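Local coordinates for transcriptional regulator (Pyrococcus horikoshii, PDB 1UDD), which is of unestablished function but belongs to the all-helical TenA/THI-4/PQQC family and assembles as a tetramer, at residues A[135-140]-A[176-181]; A[142-147]-A[165-170]. All blocks are in the same frame, centred on the assembly; numbering follows the deposited sequence.

Both contacts join the helix 126-146 to the chain of helix 169-183 and the residues leading into it, and their centres lie about 12 Å apart. Contact 2 is nested inside the loop that contact 1 closes: the chain leaves 142-147, passes through two short helices, returns at 165-170 and then runs along helix 169-183 to 176-181. The two meet directly where Y140 O of contact 1 packs 3.5 Å from Y166 CB of contact 2, and the rings of Y140 and Y166 sit edge-to-face. Contact 1 is about 9 Å from the chain centre and contact 2 about 12 Å, measured between centres.

Contact 1. Residues A[135-140]-A[176-181]; sequences PCFWSY and GRLRKI
F137 and W138 each offer a ring face to one side chain of helix 169-183, L178 and R179 respectively. The apolar half is a CH-pi contact: L178 CD1 stands 3.7 Å from the F137 ring centroid, over the face but shifted toward the rim, and its closest ring atom is F137 CG at 3.6 Å. A branched leucine suits this place because one methyl can press on the ring; its extended end, with CD1 anti to CA, carries that methyl to F137. Beyond the pair, L53 of helix 36-63 also touches F137.

The second half joins an aliphatic and a charged group to one indole. R179 CD lies 3.6 Å from the centroid of the W138 six-membered ring, only 3° off its normal, while R179 NE is 3.5 Å from W138 CE2. A bend at chi3 (-92°) brings R179 CZ over the face of the W138 five-membered ring, a cation-pi contact 4.8 Å from its centroid. The two planes are 66° apart, so the guanidinium meets the indole with an edge instead of lying flat on it. W138 NE1 is hydrogen-bonded to E142 OE2, which helps fix the indole's rotation, and W17 meets this ring edge-to-face.

Together the two ring faces make a helix-helix packing contact between 126-146 and 169-183, within the all-helical TenA/THI-4/PQQC fold.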
ATOM      1  N   PRO A 135      -7.390 -16.863 -11.976  1.00 23.10           N
ATOM      2  CA  PRO A 135      -7.138 -17.376 -13.327  1.00 19.91           C
ATOM      3  C   PRO A 135      -5.801 -18.116 -13.323  1.00 20.78           C
ATOM      4  O   PRO A 135      -5.667 -19.177 -13.928  1.00 21.66           O
ATOM      5  CB  PRO A 135      -7.113 -16.115 -14.177  1.00 20.96           C
ATOM      6  CG  PRO A 135      -8.112 -15.202 -13.438  1.00 22.62           C
ATOM      7  CD  PRO A 135      -7.750 -15.431 -11.993  1.00 21.56           C
ATOM      8  N   CYS A 136      -4.815 -17.565 -12.621  1.00 23.11           N
ATOM      9  CA  CYS A 136      -3.499 -18.213 -12.536  1.00 24.93           C
ATOM     10  C   CYS A 136      -3.599 -19.637 -12.005  1.00 24.53           C
ATOM     11  O   CYS A 136      -3.372 -20.602 -12.735  1.00 24.92           O
ATOM     12  CB  CYS A 136      -2.557 -17.424 -11.627  1.00 28.54           C
ATOM     13  SG  CYS A 136      -1.155 -18.418 -11.023  1.00 30.12           S
ATOM     14  N   PHE A 137      -3.943 -19.764 -10.729  1.00 23.12           N
ATOM     15  CA  PHE A 137      -4.051 -21.076 -10.091  1.00 24.68           C
ATOM     16  C   PHE A 137      -5.036 -22.029 -10.790  1.00 27.22           C
ATOM     17  O   PHE A 137      -4.703 -23.177 -11.076  1.00 25.94           O
ATOM     18  CB  PHE A 137      -4.477 -20.927  -8.619  1.00 26.49           C
ATOM     19  CG  PHE A 137      -3.410 -20.360  -7.712  1.00 31.65           C
ATOM     20  CD1 PHE A 137      -3.201 -18.988  -7.625  1.00 33.59           C
ATOM     21  CD2 PHE A 137      -2.633 -21.202  -6.917  1.00 30.97           C
ATOM     22  CE1 PHE A 137      -2.233 -18.462  -6.753  1.00 37.86           C
ATOM     23  CE2 PHE A 137      -1.666 -20.687  -6.044  1.00 35.09           C
ATOM     24  CZ  PHE A 137      -1.466 -19.317  -5.962  1.00 33.20           C
ATOM     25  N   TRP A 138      -6.233 -21.534 -11.088  1.00 26.72           N
ATOM     26  CA  TRP A 138      -7.284 -22.350 -11.692  1.00 25.67           C
ATOM     27  C   TRP A 138      -7.042 -22.817 -13.129  1.00 26.43           C
ATOM     28  O   TRP A 138      -7.187 -24.005 -13.422  1.00 24.05           O
ATOM     29  CB  TRP A 138      -8.620 -21.608 -11.579  1.00 27.05           C
ATOM     30  CG  TRP A 138      -9.849 -22.442 -11.815  1.00 27.83           C
ATOM     31  CD1 TRP A 138      -9.909 -23.792 -12.073  1.00 29.56           C
ATOM     32  CD2 TRP A 138     -11.201 -21.971 -11.830  1.00 29.90           C
ATOM     33  NE1 TRP A 138     -11.218 -24.184 -12.250  1.00 26.83           N
ATOM     34  CE2 TRP A 138     -12.032 -23.087 -12.106  1.00 30.30           C
ATOM     35  CE3 TRP A 138     -11.796 -20.709 -11.642  1.00 29.00           C
ATOM     36  CZ2 TRP A 138     -13.429 -22.980 -12.194  1.00 29.30           C
ATOM     37  CZ3 TRP A 138     -13.190 -20.604 -11.731  1.00 31.93           C
ATOM     38  CH2 TRP A 138     -13.988 -21.735 -12.003  1.00 29.63           C
ATOM     39  N   SER A 139      -6.667 -21.904 -14.021  1.00 25.23           N
ATOM     40  CA  SER A 139      -6.421 -22.280 -15.403  1.00 23.01           C
ATOM     41  C   SER A 139      -5.318 -23.330 -15.564  1.00 24.54           C
ATOM     42  O   SER A 139      -5.403 -24.170 -16.440  1.00 25.33           O
ATOM     43  CB  SER A 139      -6.067 -21.053 -16.245  1.00 20.48           C
ATOM     44  OG  SER A 139      -4.762 -20.587 -15.960  1.00 23.25           O
ATOM     45  N   TYR A 140      -4.280 -23.280 -14.735  1.00 27.22           N
ATOM     46  CA  TYR A 140      -3.196 -24.251 -14.851  1.00 28.83           C
ATOM     47  C   TYR A 140      -3.691 -25.659 -14.544  1.00 28.01           C
ATOM     48  O   TYR A 140      -3.224 -26.638 -15.137  1.00 32.49           O
ATOM     49  CB  TYR A 140      -2.027 -23.876 -13.925  1.00 27.98           C
ATOM     50  CG  TYR A 140      -0.998 -22.988 -14.606  1.00 31.21           C
ATOM     51  CD1 TYR A 140      -1.347 -21.731 -15.117  1.00 33.02           C
ATOM     52  CD2 TYR A 140       0.306 -23.444 -14.816  1.00 29.69           C
ATOM     53  CE1 TYR A 140      -0.412 -20.956 -15.833  1.00 31.78           C
ATOM     54  CE2 TYR A 140       1.236 -22.687 -15.527  1.00 29.39           C
ATOM     55  CZ  TYR A 140       0.876 -21.452 -16.032  1.00 29.92           C
ATOM     56  OH  TYR A 140       1.806 -20.730 -16.748  1.00 28.40           O
ATOM     57  N   GLY A 176      -9.193 -25.498  -5.054  1.00 25.70           N
ATOM     58  CA  GLY A 176     -10.517 -25.665  -4.484  1.00 21.64           C
ATOM     59  C   GLY A 176     -10.701 -24.706  -3.326  1.00 24.98           C
ATOM     60  O   GLY A 176     -11.705 -23.992  -3.254  1.00 24.90           O
ATOM     61  N   ARG A 177      -9.725 -24.681  -2.420  1.00 22.71           N
ATOM     62  CA  ARG A 177      -9.767 -23.781  -1.276  1.00 25.54           C
ATOM     63  C   ARG A 177      -9.813 -22.304  -1.679  1.00 24.09           C
ATOM     64  O   ARG A 177     -10.508 -21.504  -1.044  1.00 23.97           O
ATOM     65  CB  ARG A 177      -8.555 -23.995  -0.364  1.00 29.41           C
ATOM     66  CG  ARG A 177      -8.812 -24.978   0.776  1.00 42.53           C
ATOM     67  CD  ARG A 177      -7.762 -26.070   0.789  1.00 46.34           C
ATOM     68  NE  ARG A 177      -6.415 -25.508   0.849  1.00 48.66           N
ATOM     69  CZ  ARG A 177      -5.326 -26.157   0.448  1.00 50.61           C
ATOM     70  NH1 ARG A 177      -5.431 -27.390  -0.039  1.00 48.75           N
ATOM     71  NH2 ARG A 177      -4.139 -25.570   0.527  1.00 50.54           N
ATOM     72  N   LEU A 178      -9.061 -21.926  -2.706  1.00 22.09           N
ATOM     73  CA  LEU A 178      -9.077 -20.531  -3.129  1.00 22.88           C
ATOM     74  C   LEU A 178     -10.482 -20.174  -3.612  1.00 24.34           C
ATOM     75  O   LEU A 178     -10.990 -19.091  -3.317  1.00 26.55           O
ATOM     76  CB  LEU A 178      -8.044 -20.277  -4.232  1.00 19.61           C
ATOM     77  CG  LEU A 178      -6.575 -20.334  -3.757  1.00 24.42           C
ATOM     78  CD1 LEU A 178      -5.631 -20.061  -4.911  1.00 24.16           C
ATOM     79  CD2 LEU A 178      -6.343 -19.313  -2.656  1.00 27.14           C
ATOM     80  N   ARG A 179     -11.120 -21.095  -4.328  1.00 24.93           N
ATOM     81  CA  ARG A 179     -12.470 -20.855  -4.822  1.00 25.78           C
ATOM     82  C   ARG A 179     -13.490 -20.811  -3.689  1.00 26.11           C
ATOM     83  O   ARG A 179     -14.464 -20.055  -3.755  1.00 23.29           O
ATOM     84  CB  ARG A 179     -12.867 -21.912  -5.860  1.00 26.94           C
ATOM     85  CG  ARG A 179     -12.143 -21.733  -7.194  1.00 26.45           C
ATOM     86  CD  ARG A 179     -12.894 -22.306  -8.394  1.00 33.02           C
ATOM     87  NE  ARG A 179     -12.519 -23.689  -8.690  1.00 36.99           N
ATOM     88  CZ  ARG A 179     -12.829 -24.709  -7.911  1.00 34.77           C
ATOM     89  NH1 ARG A 179     -13.523 -24.478  -6.810  1.00 39.12           N
ATOM     90  NH2 ARG A 179     -12.423 -25.939  -8.202  1.00 33.17           N
ATOM     91  N   LYS A 180     -13.260 -21.602  -2.641  1.00 27.42           N
ATOM     92  CA  LYS A 180     -14.175 -21.630  -1.512  1.00 28.72           C
ATOM     93  C   LYS A 180     -14.151 -20.289  -0.799  1.00 28.60           C
ATOM     94  O   LYS A 180     -15.189 -19.759  -0.405  1.00 26.88           O
ATOM     95  CB  LYS A 180     -13.805 -22.743  -0.534  1.00 34.10           C
ATOM     96  CG  LYS A 180     -14.611 -22.693   0.761  1.00 41.48           C
ATOM     97  CD  LYS A 180     -14.267 -23.875   1.665  1.00 49.09           C
ATOM     98  CE  LYS A 180     -15.144 -23.913   2.912  1.00 51.72           C
ATOM     99  NZ  LYS A 180     -14.947 -25.185   3.667  1.00 52.87           N
ATOM    100  N   ILE A 181     -12.958 -19.737  -0.630  1.00 25.23           N
ATOM    101  CA  ILE A 181     -12.852 -18.454   0.013  1.00 26.17           C
ATOM    102  C   ILE A 181     -13.600 -17.403  -0.804  1.00 24.44           C
ATOM    103  O   ILE A 181     -14.425 -16.667  -0.269  1.00 26.54           O
ATOM    104  CB  ILE A 181     -11.391 -18.054   0.192  1.00 26.17           C
ATOM    105  CG1 ILE A 181     -10.750 -18.984   1.235  1.00 27.70           C
ATOM    106  CG2 ILE A 181     -11.317 -16.589   0.630  1.00 26.01           C
ATOM    107  CD1 ILE A 181      -9.236 -18.860   1.352  1.00 28.61           C
TER

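Contact 2. Residues A[142-147]-A[165-170]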
ATOM      1  N   GLU A 142      -6.967 -26.577 -14.906  1.00 28.33           N
ATOM      2  CA  GLU A 142      -7.927 -26.911 -15.961  1.00 28.89           C
ATOM      3  C   GLU A 142      -7.226 -27.311 -17.250  1.00 28.52           C
ATOM      4  O   GLU A 142      -7.697 -28.185 -17.974  1.00 26.35           O
ATOM      5  CB  GLU A 142      -8.872 -25.740 -16.251  1.00 28.92           C
ATOM      6  CG  GLU A 142      -9.956 -25.511 -15.235  1.00 37.42           C
ATOM      7  CD  GLU A 142     -10.922 -26.678 -15.095  1.00 37.11           C
ATOM      8  OE1 GLU A 142     -11.220 -27.358 -16.102  1.00 39.82           O
ATOM      9  OE2 GLU A 142     -11.408 -26.899 -13.967  1.00 39.36           O
ATOM     10  N   ILE A 143      -6.113 -26.645 -17.546  1.00 29.31           N
ATOM     11  CA  ILE A 143      -5.352 -26.953 -18.743  1.00 29.25           C
ATOM     12  C   ILE A 143      -4.846 -28.396 -18.659  1.00 30.16           C
ATOM     13  O   ILE A 143      -4.984 -29.156 -19.610  1.00 31.43           O
ATOM     14  CB  ILE A 143      -4.142 -26.002 -18.900  1.00 29.26           C
ATOM     15  CG1 ILE A 143      -4.614 -24.573 -19.204  1.00 30.05           C
ATOM     16  CG2 ILE A 143      -3.248 -26.500 -20.015  1.00 29.78           C
ATOM     17  CD1 ILE A 143      -3.463 -23.531 -19.228  1.00 28.63           C
ATOM     18  N   ALA A 144      -4.263 -28.767 -17.521  1.00 31.43           N
ATOM     19  CA  ALA A 144      -3.743 -30.122 -17.334  1.00 32.84           C
ATOM     20  C   ALA A 144      -4.886 -31.121 -17.443  1.00 35.66           C
ATOM     21  O   ALA A 144      -4.771 -32.133 -18.137  1.00 35.57           O
ATOM     22  CB  ALA A 144      -3.057 -30.253 -15.980  1.00 34.38           C
ATOM     23  N   GLU A 145      -5.992 -30.834 -16.761  1.00 35.64           N
ATOM     24  CA  GLU A 145      -7.156 -31.716 -16.815  1.00 36.98           C
ATOM     25  C   GLU A 145      -7.571 -31.875 -18.277  1.00 34.79           C
ATOM     26  O   GLU A 145      -7.814 -32.982 -18.743  1.00 34.71           O
ATOM     27  CB  GLU A 145      -8.305 -31.115 -15.991  1.00 40.31           C
ATOM     28  CG  GLU A 145      -9.624 -31.887 -16.018  1.00 42.92           C
ATOM     29  CD  GLU A 145      -9.504 -33.297 -15.467  1.00 48.14           C
ATOM     30  OE1 GLU A 145      -8.700 -33.497 -14.533  1.00 53.29           O
ATOM     31  OE2 GLU A 145     -10.225 -34.200 -15.955  1.00 49.75           O
ATOM     32  N   TYR A 146      -7.602 -30.759 -18.996  1.00 32.79           N
ATOM     33  CA  TYR A 146      -7.988 -30.724 -20.405  1.00 32.46           C
ATOM     34  C   TYR A 146      -7.092 -31.568 -21.321  1.00 33.96           C
ATOM     35  O   TYR A 146      -7.575 -32.179 -22.270  1.00 32.74           O
ATOM     36  CB  TYR A 146      -7.967 -29.277 -20.909  1.00 32.16           C
ATOM     37  CG  TYR A 146      -8.565 -29.069 -22.286  1.00 33.92           C
ATOM     38  CD1 TYR A 146      -9.904 -28.696 -22.440  1.00 35.19           C
ATOM     39  CD2 TYR A 146      -7.789 -29.224 -23.434  1.00 37.32           C
ATOM     40  CE1 TYR A 146     -10.455 -28.476 -23.700  1.00 32.80           C
ATOM     41  CE2 TYR A 146      -8.326 -29.008 -24.704  1.00 34.48           C
ATOM     42  CZ  TYR A 146      -9.661 -28.630 -24.826  1.00 35.23           C
ATOM     43  OH  TYR A 146     -10.185 -28.375 -26.072  1.00 31.11           O
ATOM     44  N   HIS A 147      -5.788 -31.570 -21.049  1.00 32.93           N
ATOM     45  CA  HIS A 147      -4.830 -32.315 -21.866  1.00 36.82           C
ATOM     46  C   HIS A 147      -4.267 -33.539 -21.143  1.00 36.57           C
ATOM     47  O   HIS A 147      -3.209 -34.050 -21.497  1.00 34.89           O
ATOM     48  CB  HIS A 147      -3.680 -31.393 -22.287  1.00 38.16           C
ATOM     49  CG  HIS A 147      -4.102 -30.254 -23.161  1.00 40.58           C
ATOM     50  ND1 HIS A 147      -4.473 -30.424 -24.477  1.00 42.20           N
ATOM     51  CD2 HIS A 147      -4.209 -28.927 -22.910  1.00 41.85           C
ATOM     52  CE1 HIS A 147      -4.788 -29.252 -25.000  1.00 41.44           C
ATOM     53  NE2 HIS A 147      -4.637 -28.328 -24.069  1.00 39.73           N
ATOM     54  N   VAL A 165       2.296 -32.038 -12.001  1.00 39.68           N
ATOM     55  CA  VAL A 165       2.118 -31.238 -10.796  1.00 39.30           C
ATOM     56  C   VAL A 165       0.692 -30.681 -10.684  1.00 38.40           C
ATOM     57  O   VAL A 165       0.092 -30.670  -9.604  1.00 38.75           O
ATOM     58  CB  VAL A 165       3.110 -30.058 -10.757  1.00 40.62           C
ATOM     59  CG1 VAL A 165       2.958 -29.305  -9.456  1.00 41.81           C
ATOM     60  CG2 VAL A 165       4.531 -30.561 -10.912  1.00 39.18           C
ATOM     61  N   TYR A 166       0.138 -30.250 -11.809  1.00 36.29           N
ATOM     62  CA  TYR A 166      -1.194 -29.662 -11.801  1.00 37.78           C
ATOM     63  C   TYR A 166      -2.376 -30.622 -11.666  1.00 38.27           C
ATOM     64  O   TYR A 166      -3.497 -30.182 -11.393  1.00 36.14           O
ATOM     65  CB  TYR A 166      -1.340 -28.753 -13.025  1.00 37.59           C
ATOM     66  CG  TYR A 166      -0.173 -27.793 -13.136  1.00 31.93           C
ATOM     67  CD1 TYR A 166       0.744 -27.902 -14.177  1.00 35.72           C
ATOM     68  CD2 TYR A 166       0.045 -26.817 -12.165  1.00 32.95           C
ATOM     69  CE1 TYR A 166       1.855 -27.069 -14.258  1.00 34.81           C
ATOM     70  CE2 TYR A 166       1.159 -25.974 -12.227  1.00 35.93           C
ATOM     71  CZ  TYR A 166       2.061 -26.109 -13.282  1.00 35.94           C
ATOM     72  OH  TYR A 166       3.165 -25.297 -13.362  1.00 33.83           O
ATOM     73  N   LEU A 167      -2.126 -31.925 -11.814  1.00 38.89           N
ATOM     74  CA  LEU A 167      -3.183 -32.935 -11.669  1.00 37.17           C
ATOM     75  C   LEU A 167      -3.225 -33.530 -10.262  1.00 35.23           C
ATOM     76  O   LEU A 167      -4.162 -34.249  -9.918  1.00 34.25           O
ATOM     77  CB  LEU A 167      -2.986 -34.097 -12.651  1.00 38.51           C
ATOM     78  CG  LEU A 167      -3.098 -33.888 -14.153  1.00 40.08           C
ATOM     79  CD1 LEU A 167      -4.381 -33.137 -14.463  1.00 38.74           C
ATOM     80  CD2 LEU A 167      -1.884 -33.140 -14.651  1.00 43.15           C
ATOM     81  N   SER A 168      -2.203 -33.254  -9.457  1.00 36.25           N
ATOM     82  CA  SER A 168      -2.141 -33.784  -8.099  1.00 37.93           C
ATOM     83  C   SER A 168      -3.318 -33.311  -7.244  1.00 40.41           C
ATOM     84  O   SER A 168      -3.886 -32.246  -7.495  1.00 40.25           O
ATOM     85  CB  SER A 168      -0.826 -33.374  -7.446  1.00 40.91           C
ATOM     86  OG  SER A 168      -0.698 -31.964  -7.402  1.00 46.75           O
ATOM     87  N   ASN A 169      -3.682 -34.107  -6.239  1.00 40.11           N
ATOM     88  CA  ASN A 169      -4.796 -33.771  -5.357  1.00 42.05           C
ATOM     89  C   ASN A 169      -4.492 -32.536  -4.542  1.00 40.98           C
ATOM     90  O   ASN A 169      -5.380 -31.746  -4.237  1.00 40.57           O
ATOM     91  CB  ASN A 169      -5.116 -34.923  -4.387  1.00 45.50           C
ATOM     92  CG  ASN A 169      -5.744 -36.120  -5.078  1.00 49.50           C
ATOM     93  OD1 ASN A 169      -6.533 -35.969  -6.012  1.00 52.08           O
ATOM     94  ND2 ASN A 169      -5.412 -37.320  -4.605  1.00 50.92           N
ATOM     95  N   GLU A 170      -3.229 -32.387  -4.168  1.00 40.79           N
ATOM     96  CA  GLU A 170      -2.812 -31.254  -3.375  1.00 40.07           C
ATOM     97  C   GLU A 170      -3.020 -29.956  -4.155  1.00 37.82           C
ATOM     98  O   GLU A 170      -3.538 -28.975  -3.618  1.00 38.35           O
ATOM     99  CB  GLU A 170      -1.330 -31.388  -2.987  1.00 43.60           C
ATOM    100  CG  GLU A 170      -0.978 -32.629  -2.173  1.00 48.38           C
ATOM    101  CD  GLU A 170      -1.017 -33.917  -2.994  1.00 52.12           C
ATOM    102  OE1 GLU A 170      -0.200 -34.063  -3.933  1.00 52.24           O
ATOM    103  OE2 GLU A 170      -1.869 -34.783  -2.694  1.00 54.40           O
TER
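A144 and L167 meet methyl to methyl, and nearly all of the contact is apolar. A144 CB is 3.4 Å from L167 CD2, a close fit for two carbons, and 3.5 Å from L167 CD1, so the alanine methyl is gripped by both branches of the leucine. In L167, CG sits anti to the carbonyl carbon (chi1 -66°), which with chi2 -49° swings both methyls onto A144 although the leucine CB does not point there. Alanine suits the spot: the backbones come close, A144 CA and Y166 CA being 6.1 Å apart, and a single methyl fits between them. Y166 adds its CB, 3.7 Å from A144 CB, while its ring turns off to meet W162 and Y171 edge-to-face. Y30 of helix 24-31 also touches A144.

Against the backbone, L167 CD1 lies 3.6 Å from E145 N, alongside the helix. The E145 carboxylate stays at the border, where its OE1 makes a long, weak ion pair with K148 NZ.

Polar bonds within 165-170 probably help hold the turn instead of bridging the segments. S168 OG donates to V165 O at 2.7 Å, approaching 23° out of the carbonyl plane, and accepts a weak bond from Y171 N, the cap on the start of helix 169-183. Serine is well suited to this N-cap position, since its short hydroxyl serves both the V165 carbonyl three residues back and the opening turn of the helix.

The chemistry therefore implies a division of labour: dispersion between close-fitting carbons joins the segments, whereas the hydroxyl bonds probably help fix the path of the chain entering helix 169-183.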